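Local atomic coordinates of thiamin pyrophosphokinase (Saccharomyces cerevisiae, PDB entry 1IG0), a protein that transfers a pyrophosphate group from ATP to thiamine, making thiamine diphosphate and AMP, and is the only enzyme of yeast able to do so. Residues 63-69 and 92-98; 43-48 and 70-75; 14-19 and 264-268; 233-239 and 294-300. One frame throughout, in Å; residues are numbered along the deposited sequence.

The four contacts fall into two pairs on opposite sides of the chain's centre. Interactions 1 and 2 adjoin in the catalytic part: strand 64-68 pairs with strand 93-96 in the first and bonds on its other edge to strand 38-43, whose following loop meets helix 71-78 in the second. Interactions 3 and 4, their centres about 8 Å apart, share the five-stranded sheet, where strands 260-266 and 295-300 are neighbours. Interactions 1 and 4 are buried strand pairs, one parallel and one antiparallel, made by backbone bonds and apolar side chains. Interaction 2, partly buried, combines an arginine, waters and an apolar patch, while interaction 3 is a surface contact with a salt-bridge network.

Interaction 1 of 4, residues 63-69 and 92-98; sequences DLKVCAD and NYIIGDL
Asn92 and Lys65 start the strand pairing with a side-chain bond: Lys65 N donates to Asn92 OD1 at 2.8 Å, the donor tilted about 20° from the amide's carbonyl plane. With CG beside its own backbone N (chi1 -63°), the Asn92 amide turns back toward Lys65 N. Lys65 O in turn accepts from Asn92 N at 2.8 Å and, weakly, from Tyr93 N. The amide thus holds the start of strand 64-68 through both branches, OD1 directly and ND2 through a water that donates to Asp63 O; an alanine here would probably leave Lys65 N without its acceptor and the water without one of its anchors.

Further along, the backbone bonds are those of parallel strands. Cys67 N gives to Tyr93 O at 2.9 Å, Ile95 N to Cys67 O, and Asp69 N closes on Ile95 O.

Apolar contacts lie on both faces. Leu64 CD1 comes to the edge of the Tyr93 ring, 3.6 Å from CE1, and also presses on Asn92 CB. On the face of Val66, Ala68, Tyr93 and Ile95 lies helix 126-139, and Tyr93 OH bonds to His137; on the opposite face Cys67 CB meets Ile94 CG1 at 4.1 Å.

At the exit, Gly96 leaves room for Asp69, whose CB would collide with any CB on the glycine. Asp69 OD2 and Asp97 OD2 stand 3.5 Å apart, their carboxylate planes at 82°, without bonding each other; Asp97 OD2 accepts from Asp99 N. The chemistry therefore runs from apolar sheet core to acidic strand ends, the nearest atoms of the Asp97 side chain and a bound thiamine about 6 Å apart.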
loop_
_atom_site.group_PDB
_atom_site.type_symbol
_atom_site.label_atom_id
_atom_site.label_comp_id
_atom_site.label_asym_id
_atom_site.label_seq_id
_atom_site.Cartn_x
_atom_site.Cartn_y
_atom_site.Cartn_z
ATOM N N ASP B 63 7.418 5.283 -25.434
ATOM C CA ASP B 63 7.782 4.463 -26.582
ATOM C C ASP B 63 7.304 3.017 -26.481
ATOM O O ASP B 63 6.413 2.596 -27.222
ATOM C CB ASP B 63 9.300 4.505 -26.778
ATOM C CG ASP B 63 9.775 3.592 -27.891
ATOM O OD1 ASP B 63 9.018 3.387 -28.863
ATOM O OD2 ASP B 63 10.915 3.091 -27.803
ATOM N N LEU B 64 7.898 2.259 -25.566
ATOM C CA LEU B 64 7.538 0.858 -25.386
ATOM C C LEU B 64 6.372 0.669 -24.418
ATOM O O LEU B 64 6.241 1.397 -23.436
ATOM C CB LEU B 64 8.749 0.072 -24.871
ATOM C CG LEU B 64 8.598 -1.449 -24.761
ATOM C CD1 LEU B 64 8.573 -2.061 -26.152
ATOM C CD2 LEU B 64 9.755 -2.026 -23.966
ATOM N N LYS B 65 5.521 -0.311 -24.713
ATOM C CA LYS B 65 4.387 -0.635 -23.853
ATOM C C LYS B 65 4.450 -2.120 -23.539
ATOM O O LYS B 65 4.467 -2.957 -24.443
ATOM C CB LYS B 65 3.052 -0.314 -24.532
ATOM C CG LYS B 65 2.778 1.166 -24.732
ATOM C CD LYS B 65 3.468 1.699 -25.973
ATOM C CE LYS B 65 3.163 3.172 -26.179
ATOM N NZ LYS B 65 3.715 3.658 -27.471
ATOM N N VAL B 66 4.483 -2.445 -22.252
ATOM C CA VAL B 66 4.568 -3.834 -21.827
ATOM C C VAL B 66 3.425 -4.223 -20.900
ATOM O O VAL B 66 3.055 -3.468 -20.000
ATOM C CB VAL B 66 5.909 -4.105 -21.100
ATOM C CG1 VAL B 66 5.951 -5.535 -20.580
ATOM C CG2 VAL B 66 7.075 -3.854 -22.049
ATOM N N CYS B 67 2.868 -5.407 -21.136
ATOM C CA CYS B 67 1.784 -5.933 -20.319
ATOM C C CYS B 67 2.299 -7.116 -19.512
ATOM O O CYS B 67 2.892 -8.043 -20.066
ATOM C CB CYS B 67 0.616 -6.394 -21.194
ATOM S SG CYS B 67 -0.453 -5.074 -21.791
ATOM N N ALA B 68 2.080 -7.075 -18.203
ATOM C CA ALA B 68 2.514 -8.158 -17.332
ATOM C C ALA B 68 1.427 -9.225 -17.233
ATOM O O ALA B 68 0.442 -9.062 -16.510
ATOM C CB ALA B 68 2.848 -7.619 -15.945
ATOM N N ASP B 69 1.616 -10.309 -17.978
ATOM C CA ASP B 69 0.689 -11.436 -17.993
ATOM C C ASP B 69 -0.782 -11.028 -18.062
ATOM O O ASP B 69 -1.260 -10.589 -19.106
ATOM C CB ASP B 69 0.927 -12.315 -16.760
ATOM C CG ASP B 69 0.244 -13.664 -16.863
ATOM O OD1 ASP B 69 -0.315 -13.970 -17.938
ATOM O OD2 ASP B 69 0.269 -14.422 -15.871
ATOM N N ASN B 92 3.575 -3.757 -26.964
ATOM C CA ASN B 92 4.697 -4.310 -27.708
ATOM C C ASN B 92 4.994 -5.724 -27.229
ATOM O O ASN B 92 5.289 -6.608 -28.032
ATOM C CB ASN B 92 5.946 -3.437 -27.555
ATOM C CG ASN B 92 5.763 -2.048 -28.133
ATOM O OD1 ASN B 92 5.371 -1.118 -27.430
ATOM N ND2 ASN B 92 6.037 -1.903 -29.425
ATOM N N TYR B 93 4.912 -5.934 -25.917
ATOM C CA TYR B 93 5.163 -7.249 -25.335
ATOM C C TYR B 93 4.131 -7.641 -24.283
ATOM O O TYR B 93 3.488 -6.792 -23.664
ATOM C CB TYR B 93 6.523 -7.308 -24.630
ATOM C CG TYR B 93 7.748 -7.038 -25.466
ATOM C CD1 TYR B 93 8.299 -5.759 -25.539
ATOM C CD2 TYR B 93 8.402 -8.077 -26.129
ATOM C CE1 TYR B 93 9.477 -5.522 -26.242
ATOM C CE2 TYR B 93 9.579 -7.851 -26.837
ATOM C CZ TYR B 93 10.113 -6.573 -26.886
ATOM O OH TYR B 93 11.290 -6.347 -27.560
ATOM N N ILE B 94 4.001 -8.949 -24.092
ATOM C CA ILE B 94 3.142 -9.539 -23.075
ATOM C C ILE B 94 4.050 -10.635 -22.530
ATOM O O ILE B 94 4.497 -11.503 -23.284
ATOM C CB ILE B 94 1.873 -10.189 -23.654
ATOM C CG1 ILE B 94 0.940 -9.119 -24.219
ATOM C CG2 ILE B 94 1.160 -10.975 -22.562
ATOM C CD1 ILE B 94 -0.367 -9.681 -24.772
ATOM N N ILE B 95 4.347 -10.586 -21.238
ATOM C CA ILE B 95 5.230 -11.583 -20.652
ATOM C C ILE B 95 4.743 -12.074 -19.292
ATOM O O ILE B 95 4.177 -11.313 -18.507
ATOM C CB ILE B 95 6.666 -11.017 -20.532
ATOM C CG1 ILE B 95 7.635 -12.120 -20.110
ATOM C CG2 ILE B 95 6.685 -9.858 -19.548
ATOM C CD1 ILE B 95 9.095 -11.713 -20.206
ATOM N N GLY B 96 4.967 -13.359 -19.033
ATOM C CA GLY B 96 4.551 -13.974 -17.783
ATOM C C GLY B 96 4.312 -15.452 -18.028
ATOM O O GLY B 96 4.629 -15.948 -19.110
ATOM N N ASP B 97 3.761 -16.167 -17.048
ATOM C CA ASP B 97 3.506 -17.595 -17.236
ATOM C C ASP B 97 2.320 -17.798 -18.177
ATOM O O ASP B 97 2.137 -18.877 -18.740
ATOM C CB ASP B 97 3.275 -18.295 -15.887
ATOM C CG ASP B 97 1.999 -17.861 -15.202
ATOM O OD1 ASP B 97 2.055 -17.567 -13.989
ATOM O OD2 ASP B 97 0.940 -17.830 -15.863
ATOM N N LEU B 98 1.519 -16.747 -18.334
ATOM C CA LEU B 98 0.370 -16.740 -19.239
ATOM C C LEU B 98 -0.853 -17.591 -18.899
ATOM O O LEU B 98 -1.773 -17.686 -19.712
ATOM C CB LEU B 98 0.835 -17.102 -20.654
ATOM C CG LEU B 98 2.099 -16.406 -21.163
ATOM C CD1 LEU B 98 2.345 -16.806 -22.609
ATOM C CD2 LEU B 98 1.955 -14.896 -21.039
HETATM O O HOH W 1 7.069 0.867 -29.650
#

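Interaction 2 of 4, residues 43-48 and 70-75; sequences ILNQKI and GAANRL
Arg74 reaches from its helix across the backbone of Asn45, Gln46 and Lys47. Its CB stands 3.6 Å from Gln46 O, and CG comes slightly nearer to the same oxygen. A bend at chi2 (-62°) lays the chain along the loop and brings CD to 3.5 Å from Gln46 C. NE then donates to Asn45 OD1 at 3.0 Å with an N-H...O angle of 162°; the oxygen sits in the guanidinium plane, although the arginine approaches from above the plane of the amide. Beyond NE, one guanidinium face rests over Lys47 N, and NH1 lies 3.9 Å from Lys47 CB. NH2 ends the chain with a weak bond to a water, which donates to Asn45 O.

Asn45 OD1 also accepts a water that is weakly bound by Asn73 ND2. A third water ties Arg74 O to Ile48 N. On the apolar side of the contact the fit is close: Ala71 CB lies 3.0 Å from Ile43 O, and Gly70 faces the Asn45 amide where a side chain would collide. Ile43 CD1 and Leu75 CD1 meet at 4.1 Å, and Ile48 CD1 rests on Leu75 CA.

Asn45 is the centre of an inverse gamma turn, just where the chain leaves strand 38-43. The loop beyond one parallel strand, packed against the first turns of the helix that follows the neighbouring strand 64-68, is an arrangement found at the carboxyl edge of alpha-beta-alpha sandwiches.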
loop_
_atom_site.group_PDB
_atom_site.type_symbol
_atom_site.label_atom_id
_atom_site.label_comp_id
_atom_site.label_asym_id
_atom_site.label_seq_id
_atom_site.Cartn_x
_atom_site.Cartn_y
_atom_site.Cartn_z
ATOM N N ILE B 43 2.107 -1.873 -17.810
ATOM C CA ILE B 43 0.774 -2.151 -17.295
ATOM C C ILE B 43 0.802 -3.450 -16.507
ATOM O O ILE B 43 1.100 -4.510 -17.055
ATOM C CB ILE B 43 -0.256 -2.288 -18.434
ATOM C CG1 ILE B 43 -0.240 -1.026 -19.300
ATOM C CG2 ILE B 43 -1.655 -2.501 -17.853
ATOM C CD1 ILE B 43 -1.175 -1.087 -20.497
ATOM N N LEU B 44 0.495 -3.359 -15.217
ATOM C CA LEU B 44 0.483 -4.531 -14.355
ATOM C C LEU B 44 -0.926 -5.116 -14.265
ATOM O O LEU B 44 -1.898 -4.473 -14.667
ATOM C CB LEU B 44 1.027 -4.162 -12.974
ATOM C CG LEU B 44 2.480 -3.677 -13.056
ATOM C CD1 LEU B 44 2.938 -3.138 -11.716
ATOM C CD2 LEU B 44 3.369 -4.826 -13.515
ATOM N N ASN B 45 -1.031 -6.333 -13.741
ATOM C CA ASN B 45 -2.320 -7.012 -13.651
ATOM C C ASN B 45 -3.292 -6.512 -12.586
ATOM O O ASN B 45 -3.415 -7.094 -11.507
ATOM C CB ASN B 45 -2.101 -8.520 -13.490
ATOM C CG ASN B 45 -3.397 -9.305 -13.558
ATOM O OD1 ASN B 45 -4.335 -8.912 -14.253
ATOM N ND2 ASN B 45 -3.451 -10.427 -12.851
ATOM N N GLN B 46 -3.983 -5.427 -12.915
ATOM C CA GLN B 46 -4.987 -4.826 -12.047
ATOM C C GLN B 46 -5.934 -4.064 -12.965
ATOM O O GLN B 46 -5.524 -3.574 -14.016
ATOM C CB GLN B 46 -4.349 -3.864 -11.036
ATOM C CG GLN B 46 -5.360 -3.171 -10.126
ATOM C CD GLN B 46 -4.712 -2.347 -9.025
ATOM O OE1 GLN B 46 -5.393 -1.628 -8.296
ATOM N NE2 GLN B 46 -3.394 -2.452 -8.899
ATOM N N LYS B 47 -7.202 -3.979 -12.580
ATOM C CA LYS B 47 -8.180 -3.273 -13.392
ATOM C C LYS B 47 -7.717 -1.847 -13.662
ATOM O O LYS B 47 -7.324 -1.128 -12.742
ATOM C CB LYS B 47 -9.538 -3.254 -12.688
ATOM C CG LYS B 47 -10.656 -2.612 -13.501
ATOM C CD LYS B 47 -11.969 -2.619 -12.729
ATOM C CE LYS B 47 -13.097 -1.994 -13.536
ATOM N NZ LYS B 47 -13.369 -2.749 -14.789
ATOM N N ILE B 48 -7.757 -1.444 -14.927
ATOM C CA ILE B 48 -7.354 -0.097 -15.313
ATOM C C ILE B 48 -8.528 0.845 -15.054
ATOM O O ILE B 48 -9.662 0.548 -15.433
ATOM C CB ILE B 48 -6.965 -0.042 -16.805
ATOM C CG1 ILE B 48 -5.807 -1.010 -17.072
ATOM C CG2 ILE B 48 -6.571 1.376 -17.192
ATOM C CD1 ILE B 48 -5.409 -1.111 -18.532
ATOM N N GLY B 70 -1.492 -11.176 -16.948
ATOM C CA GLY B 70 -2.905 -10.834 -16.904
ATOM C C GLY B 70 -3.244 -9.412 -17.313
ATOM O O GLY B 70 -4.393 -9.114 -17.650
ATOM N N ALA B 71 -2.252 -8.529 -17.283
ATOM C CA ALA B 71 -2.461 -7.136 -17.659
ATOM C C ALA B 71 -3.028 -7.031 -19.071
ATOM O O ALA B 71 -3.671 -6.040 -19.419
ATOM C CB ALA B 71 -1.151 -6.373 -17.569
ATOM N N ALA B 72 -2.778 -8.056 -19.883
ATOM C CA ALA B 72 -3.274 -8.078 -21.254
ATOM C C ALA B 72 -4.796 -8.120 -21.233
ATOM O O ALA B 72 -5.450 -7.490 -22.065
ATOM C CB ALA B 72 -2.723 -9.290 -21.995
ATOM N N ASN B 73 -5.357 -8.866 -20.285
ATOM C CA ASN B 73 -6.808 -8.958 -20.157
ATOM C C ASN B 73 -7.332 -7.587 -19.752
ATOM O O ASN B 73 -8.322 -7.098 -20.295
ATOM C CB ASN B 73 -7.209 -9.978 -19.083
ATOM C CG ASN B 73 -6.745 -11.384 -19.400
ATOM O OD1 ASN B 73 -6.865 -11.848 -20.534
ATOM N ND2 ASN B 73 -6.226 -12.078 -18.394
ATOM N N ARG B 74 -6.646 -6.974 -18.791
ATOM C CA ARG B 74 -7.012 -5.659 -18.283
ATOM C C ARG B 74 -7.084 -4.624 -19.400
ATOM O O ARG B 74 -8.044 -3.859 -19.489
ATOM C CB ARG B 74 -5.993 -5.208 -17.232
ATOM C CG ARG B 74 -5.795 -6.193 -16.089
ATOM C CD ARG B 74 -7.074 -6.396 -15.290
ATOM N NE ARG B 74 -6.865 -7.284 -14.149
ATOM C CZ ARG B 74 -7.802 -7.588 -13.258
ATOM N NH1 ARG B 74 -9.021 -7.075 -13.371
ATOM N NH2 ARG B 74 -7.522 -8.401 -12.248
ATOM N N LEU B 75 -6.061 -4.600 -20.250
ATOM C CA LEU B 75 -6.013 -3.655 -21.360
ATOM C C LEU B 75 -7.117 -3.971 -22.360
ATOM O O LEU B 75 -7.828 -3.080 -22.826
ATOM C CB LEU B 75 -4.652 -3.730 -22.058
ATOM C CG LEU B 75 -4.446 -2.795 -23.253
ATOM C CD1 LEU B 75 -4.544 -1.345 -22.794
ATOM C CD2 LEU B 75 -3.091 -3.069 -23.893
HETATM O O HOH W 2 -6.207 -10.432 -15.490
HETATM O O HOH W 3 -5.422 -8.788 -10.671
HETATM O O HOH W 4 -9.155 -3.188 -17.127
#

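Interaction 3 of 4, residues 14-19 and 264-268; sequences IGTDLI and ETRGL
The guanidinium of Arg266 has Ile19 CG2 over one face, 3.2 Å above the plane and displaced toward the rim. In the plane, at the edge, lie Gly15 O, 3.9 Å from NH1, and Asp17 N. The Asp17 carboxylate comes in obliquely, its plane 62° from that of the guanidinium, and makes a salt bridge from OD2 to Arg266 NH1 at 2.7 Å. Glu264 OE2 takes the NE side, also as a salt bridge, at 2.8 Å from Arg266 NE, which meets it from well above the carboxylate plane. A weak bond from Arg266 NH2 to the same oxygen joins in.

Arg266 and Glu264 both extend from strand 260-266 in the mixed five-stranded sheet; the strand belongs to the vitamin B1 binding family region, and the backbone of Phe297 in adjacent strand 295-300 is hydrogen-bonded to that of Arg266. Residues 14-19 are a loop running past them at the surface. With the arginine chain extended from CG to NE, its charged end reaches that loop and bridges two acidic groups of the network. A leucine in its place would probably leave Asp17 and Glu264 without their shared positive mate and the loop freer to move.

Nearer the strand backbone the contact turns apolar. Ile14 CG2 touches Arg266 CB at 3.8 Å and Arg266 C at 3.6 Å. The same methyl lies 3.6 Å from Gly267 N; a CB on that glycine would crowd this methyl and run into the carbonyl oxygen of Arg266.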
loop_
_atom_site.group_PDB
_atom_site.type_symbol
_atom_site.label_atom_id
_atom_site.label_comp_id
_atom_site.label_asym_id
_atom_site.label_seq_id
_atom_site.Cartn_x
_atom_site.Cartn_y
_atom_site.Cartn_z
ATOM N N ILE B 14 12.148 29.000 -0.894
ATOM C CA ILE B 14 13.280 28.390 -0.241
ATOM C C ILE B 14 14.501 28.973 -0.893
ATOM O O ILE B 14 14.415 29.662 -1.916
ATOM C CB ILE B 14 13.290 26.853 -0.403
ATOM C CG1 ILE B 14 13.620 26.446 -1.856
ATOM C CG2 ILE B 14 11.933 26.297 -0.019
ATOM C CD1 ILE B 14 13.652 24.954 -2.079
ATOM N N GLY B 15 15.657 28.751 -0.302
ATOM C CA GLY B 15 16.839 29.317 -0.943
ATOM C C GLY B 15 17.893 28.268 -1.345
ATOM O O GLY B 15 17.610 27.109 -1.425
ATOM N N THR B 16 19.139 28.655 -1.539
ATOM C CA THR B 16 20.248 27.772 -1.828
ATOM C C THR B 16 21.249 28.112 -0.714
ATOM O O THR B 16 22.457 27.914 -0.829
ATOM C CB THR B 16 20.818 28.088 -3.226
ATOM O OG1 THR B 16 20.747 29.491 -3.490
ATOM C CG2 THR B 16 20.071 27.351 -4.303
ATOM N N ASP B 17 20.681 28.747 0.309
ATOM C CA ASP B 17 21.377 29.200 1.513
ATOM C C ASP B 17 22.780 28.639 1.799
ATOM O O ASP B 17 23.793 29.351 1.762
ATOM C CB ASP B 17 20.485 28.954 2.740
ATOM C CG ASP B 17 19.181 29.706 2.672
ATOM O OD1 ASP B 17 19.249 30.941 2.542
ATOM O OD2 ASP B 17 18.100 29.077 2.752
ATOM N N LEU B 18 22.830 27.350 2.093
ATOM C CA LEU B 18 24.092 26.679 2.384
ATOM C C LEU B 18 24.023 25.275 1.798
ATOM O O LEU B 18 24.949 24.801 1.132
ATOM C CB LEU B 18 24.302 26.571 3.894
ATOM C CG LEU B 18 24.133 27.832 4.744
ATOM C CD1 LEU B 18 24.103 27.456 6.221
ATOM C CD2 LEU B 18 25.263 28.808 4.461
ATOM N N ILE B 19 22.895 24.633 2.074
ATOM C CA ILE B 19 22.584 23.280 1.638
ATOM C C ILE B 19 23.206 22.863 0.312
ATOM O O ILE B 19 23.628 23.695 -0.493
ATOM C CB ILE B 19 21.065 23.098 1.508
ATOM C CG1 ILE B 19 20.536 24.006 0.395
ATOM C CG2 ILE B 19 20.384 23.436 2.824
ATOM C CD1 ILE B 19 19.102 23.725 -0.009
ATOM N N GLU B 264 16.878 17.408 6.551
ATOM C CA GLU B 264 16.242 18.703 6.375
ATOM C C GLU B 264 15.327 18.769 5.163
ATOM O O GLU B 264 15.569 18.123 4.144
ATOM C CB GLU B 264 17.310 19.797 6.254
ATOM C CG GLU B 264 16.813 21.092 5.622
ATOM C CD GLU B 264 17.911 22.123 5.453
ATOM O OE1 GLU B 264 19.015 21.748 5.004
ATOM O OE2 GLU B 264 17.666 23.310 5.756
ATOM N N THR B 265 14.261 19.550 5.297
ATOM C CA THR B 265 13.319 19.772 4.214
ATOM C C THR B 265 13.040 21.265 4.198
ATOM O O THR B 265 13.064 21.920 5.240
ATOM C CB THR B 265 11.982 19.031 4.421
ATOM O OG1 THR B 265 11.288 19.586 5.546
ATOM C CG2 THR B 265 12.229 17.551 4.643
ATOM N N ARG B 266 12.807 21.798 3.007
ATOM C CA ARG B 266 12.499 23.209 2.831
ATOM C C ARG B 266 11.403 23.268 1.779
ATOM O O ARG B 266 11.573 22.754 0.675
ATOM C CB ARG B 266 13.729 23.981 2.337
ATOM C CG ARG B 266 14.888 24.049 3.320
ATOM C CD ARG B 266 16.016 24.913 2.761
ATOM N NE ARG B 266 17.113 25.080 3.711
ATOM C CZ ARG B 266 18.196 25.820 3.485
ATOM N NH1 ARG B 266 18.337 26.469 2.336
ATOM N NH2 ARG B 266 19.145 25.908 4.408
ATOM N N GLY B 267 10.270 23.869 2.120
ATOM C CA GLY B 267 9.194 23.964 1.152
ATOM C C GLY B 267 7.995 23.076 1.419
ATOM O O GLY B 267 7.135 22.927 0.554
ATOM N N LEU B 268 7.940 22.471 2.601
ATOM C CA LEU B 268 6.813 21.624 2.975
ATOM C C LEU B 268 6.037 22.361 4.065
ATOM O O LEU B 268 6.636 23.045 4.896
ATOM C CB LEU B 268 7.303 20.274 3.513
ATOM C CG LEU B 268 7.987 19.298 2.549
ATOM C CD1 LEU B 268 8.507 18.096 3.330
ATOM C CD2 LEU B 268 7.004 18.853 1.474
#

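Interaction 4 of 4, residues 233-239 and 294-300; sequences NGTLIEY and NCCFIDT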
loop_
_atom_site.group_PDB
_atom_site.type_symbol
_atom_site.label_atom_id
_atom_site.label_comp_id
_atom_site.label_asym_id
_atom_site.label_seq_id
_atom_site.Cartn_x
_atom_site.Cartn_y
_atom_site.Cartn_z
ATOM N N ASN B 233 20.663 12.415 0.492
ATOM C CA ASN B 233 21.563 13.564 0.472
ATOM C C ASN B 233 21.138 14.848 -0.238
ATOM O O ASN B 233 21.985 15.668 -0.594
ATOM C CB ASN B 233 22.921 13.110 -0.060
ATOM C CG ASN B 233 23.573 12.072 0.832
ATOM O OD1 ASN B 233 24.405 11.288 0.379
ATOM N ND2 ASN B 233 23.208 12.069 2.112
ATOM N N GLY B 234 19.839 15.035 -0.445
ATOM C CA GLY B 234 19.388 16.265 -1.070
ATOM C C GLY B 234 18.825 16.187 -2.473
ATOM O O GLY B 234 19.572 16.087 -3.445
ATOM N N THR B 235 17.501 16.246 -2.574
ATOM C CA THR B 235 16.814 16.203 -3.859
ATOM C C THR B 235 15.870 17.391 -3.948
ATOM O O THR B 235 15.075 17.631 -3.038
ATOM C CB THR B 235 15.988 14.907 -4.024
ATOM O OG1 THR B 235 16.867 13.782 -4.133
ATOM C CG2 THR B 235 15.124 14.983 -5.272
ATOM N N LEU B 236 15.967 18.137 -5.042
ATOM C CA LEU B 236 15.111 19.295 -5.241
ATOM C C LEU B 236 13.974 18.955 -6.193
ATOM O O LEU B 236 14.202 18.654 -7.366
ATOM C CB LEU B 236 15.916 20.467 -5.809
ATOM C CG LEU B 236 15.128 21.763 -6.027
ATOM C CD1 LEU B 236 14.753 22.366 -4.680
ATOM C CD2 LEU B 236 15.961 22.744 -6.835
ATOM N N ILE B 237 12.751 18.992 -5.676
ATOM C CA ILE B 237 11.570 18.711 -6.480
ATOM C C ILE B 237 11.071 20.029 -7.062
ATOM O O ILE B 237 10.773 20.971 -6.327
ATOM C CB ILE B 237 10.455 18.081 -5.623
ATOM C CG1 ILE B 237 10.950 16.767 -5.018
ATOM C CG2 ILE B 237 9.211 17.854 -6.473
ATOM C CD1 ILE B 237 10.001 16.167 -4.020
ATOM N N GLU B 238 10.989 20.095 -8.387
ATOM C CA GLU B 238 10.540 21.309 -9.054
ATOM C C GLU B 238 9.157 21.157 -9.673
ATOM O O GLU B 238 8.756 20.065 -10.076
ATOM C CB GLU B 238 11.551 21.711 -10.131
ATOM C CG GLU B 238 12.946 21.976 -9.590
ATOM C CD GLU B 238 13.893 22.491 -10.653
ATOM O OE1 GLU B 238 13.560 23.499 -11.310
ATOM O OE2 GLU B 238 14.973 21.893 -10.831
ATOM N N TYR B 239 8.427 22.265 -9.736
ATOM C CA TYR B 239 7.091 22.265 -10.311
ATOM C C TYR B 239 6.621 23.659 -10.691
ATOM O O TYR B 239 6.942 24.643 -10.024
ATOM C CB TYR B 239 6.094 21.630 -9.333
ATOM C CG TYR B 239 6.226 22.106 -7.901
ATOM C CD1 TYR B 239 5.756 23.362 -7.507
ATOM C CD2 TYR B 239 6.834 21.300 -6.938
ATOM C CE1 TYR B 239 5.890 23.801 -6.182
ATOM C CE2 TYR B 239 6.973 21.728 -5.616
ATOM C CZ TYR B 239 6.500 22.976 -5.243
ATOM O OH TYR B 239 6.645 23.395 -3.937
ATOM N N ASN B 294 7.746 27.317 -6.141
ATOM C CA ASN B 294 8.071 26.521 -7.317
ATOM C C ASN B 294 8.943 25.294 -7.065
ATOM O O ASN B 294 9.305 24.594 -8.011
ATOM C CB ASN B 294 8.778 27.403 -8.341
ATOM C CG ASN B 294 10.058 28.003 -7.794
ATOM O OD1 ASN B 294 10.025 28.950 -7.007
ATOM N ND2 ASN B 294 11.192 27.440 -8.191
ATOM N N CYS B 295 9.298 25.034 -5.812
ATOM C CA CYS B 295 10.130 23.873 -5.521
ATOM C C CYS B 295 10.185 23.501 -4.045
ATOM O O CYS B 295 9.938 24.328 -3.167
ATOM C CB CYS B 295 11.552 24.097 -6.050
ATOM S SG CYS B 295 12.423 25.512 -5.340
ATOM N N CYS B 296 10.506 22.236 -3.793
ATOM C CA CYS B 296 10.612 21.696 -2.446
ATOM C C CYS B 296 11.912 20.906 -2.340
ATOM O O CYS B 296 12.260 20.150 -3.248
ATOM C CB CYS B 296 9.418 20.785 -2.159
ATOM S SG CYS B 296 9.483 19.949 -0.569
ATOM N N PHE B 297 12.625 21.084 -1.234
ATOM C CA PHE B 297 13.892 20.397 -1.016
ATOM C C PHE B 297 13.766 19.356 0.088
ATOM O O PHE B 297 13.272 19.651 1.176
ATOM C CB PHE B 297 14.976 21.412 -0.642
ATOM C CG PHE B 297 16.325 20.800 -0.376
ATOM C CD1 PHE B 297 17.059 20.217 -1.406
ATOM C CD2 PHE B 297 16.865 20.820 0.908
ATOM C CE1 PHE B 297 18.319 19.665 -1.161
ATOM C CE2 PHE B 297 18.122 20.271 1.166
ATOM C CZ PHE B 297 18.850 19.693 0.130
ATOM N N ILE B 298 14.208 18.137 -0.201
ATOM C CA ILE B 298 14.162 17.054 0.774
ATOM C C ILE B 298 15.529 16.387 0.855
ATOM O O ILE B 298 16.044 15.883 -0.143
ATOM C CB ILE B 298 13.102 15.997 0.393
ATOM C CG1 ILE B 298 11.711 16.633 0.425
ATOM C CG2 ILE B 298 13.163 14.819 1.365
ATOM C CD1 ILE B 298 10.599 15.729 -0.065
ATOM N N ASP B 299 16.111 16.395 2.050
ATOM C CA ASP B 299 17.427 15.809 2.272
ATOM C C ASP B 299 17.349 14.696 3.309
ATOM O O ASP B 299 17.196 14.956 4.504
ATOM C CB ASP B 299 18.401 16.891 2.746
ATOM C CG ASP B 299 19.820 16.377 2.906
ATOM O OD1 ASP B 299 20.040 15.162 2.729
ATOM O OD2 ASP B 299 20.716 17.191 3.209
ATOM N N THR B 300 17.450 13.455 2.845
ATOM C CA THR B 300 17.400 12.299 3.729
ATOM C C THR B 300 18.733 11.560 3.739
ATOM O O THR B 300 19.503 11.637 2.783
ATOM C CB THR B 300 16.289 11.315 3.306
ATOM O OG1 THR B 300 16.457 10.963 1.926
ATOM C CG2 THR B 300 14.919 11.943 3.514
HETATM O O HOH W 5 17.569 13.545 -0.025
#
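Tyr239 lays one face of its ring over the Asn294-Cys295 peptide, with Asn294 C about 3.5 Å above the ring plane and off toward the rim. Its CG sits between the backbone N and the carbonyl carbon (chi1 46°), which folds the ring back across the partner strand; there CZ lies 3.5 Å from Cys295 N, and the hydroxyl continues to a bond with Gly292 O.

On the face of Leu236 and Phe297, Leu236 CD1 reaches across to Cys295 CB at 3.9 Å and Phe297 CB at 4.2 Å. The Phe297 ring swings the other way, with CG anti to the backbone N (chi1 179°), and approaches the backbone at Gly234 obliquely, CE1 3.6 Å from Gly234 CA. A CB on this glycine would press against the ring. The opposite face carries Ile237 and Ile298, which cross at an angle and meet methyl to methyl, CD1 to CD1, at 4.0 Å.

The backbones are antiparallel. Thr235 with Ile298 and Ile237 with Cys296 are hydrogen-bonded pairs, each with bonds both ways, and Asn233 N closes the far end on Thr300 O at 2.7 Å. Between, a water accepts from Gly234 N and Thr300 N and donates to Ile298 O at 2.8 Å, bridging the strands beyond the last regular pair.

In the mixed five-stranded sheet, strand 235-238 has parallel strand 23-26 on its other edge, bonded through Leu236 and Glu238, while strand 295-300 continues to antiparallel strand 260-266, where Arg266 touches Phe297.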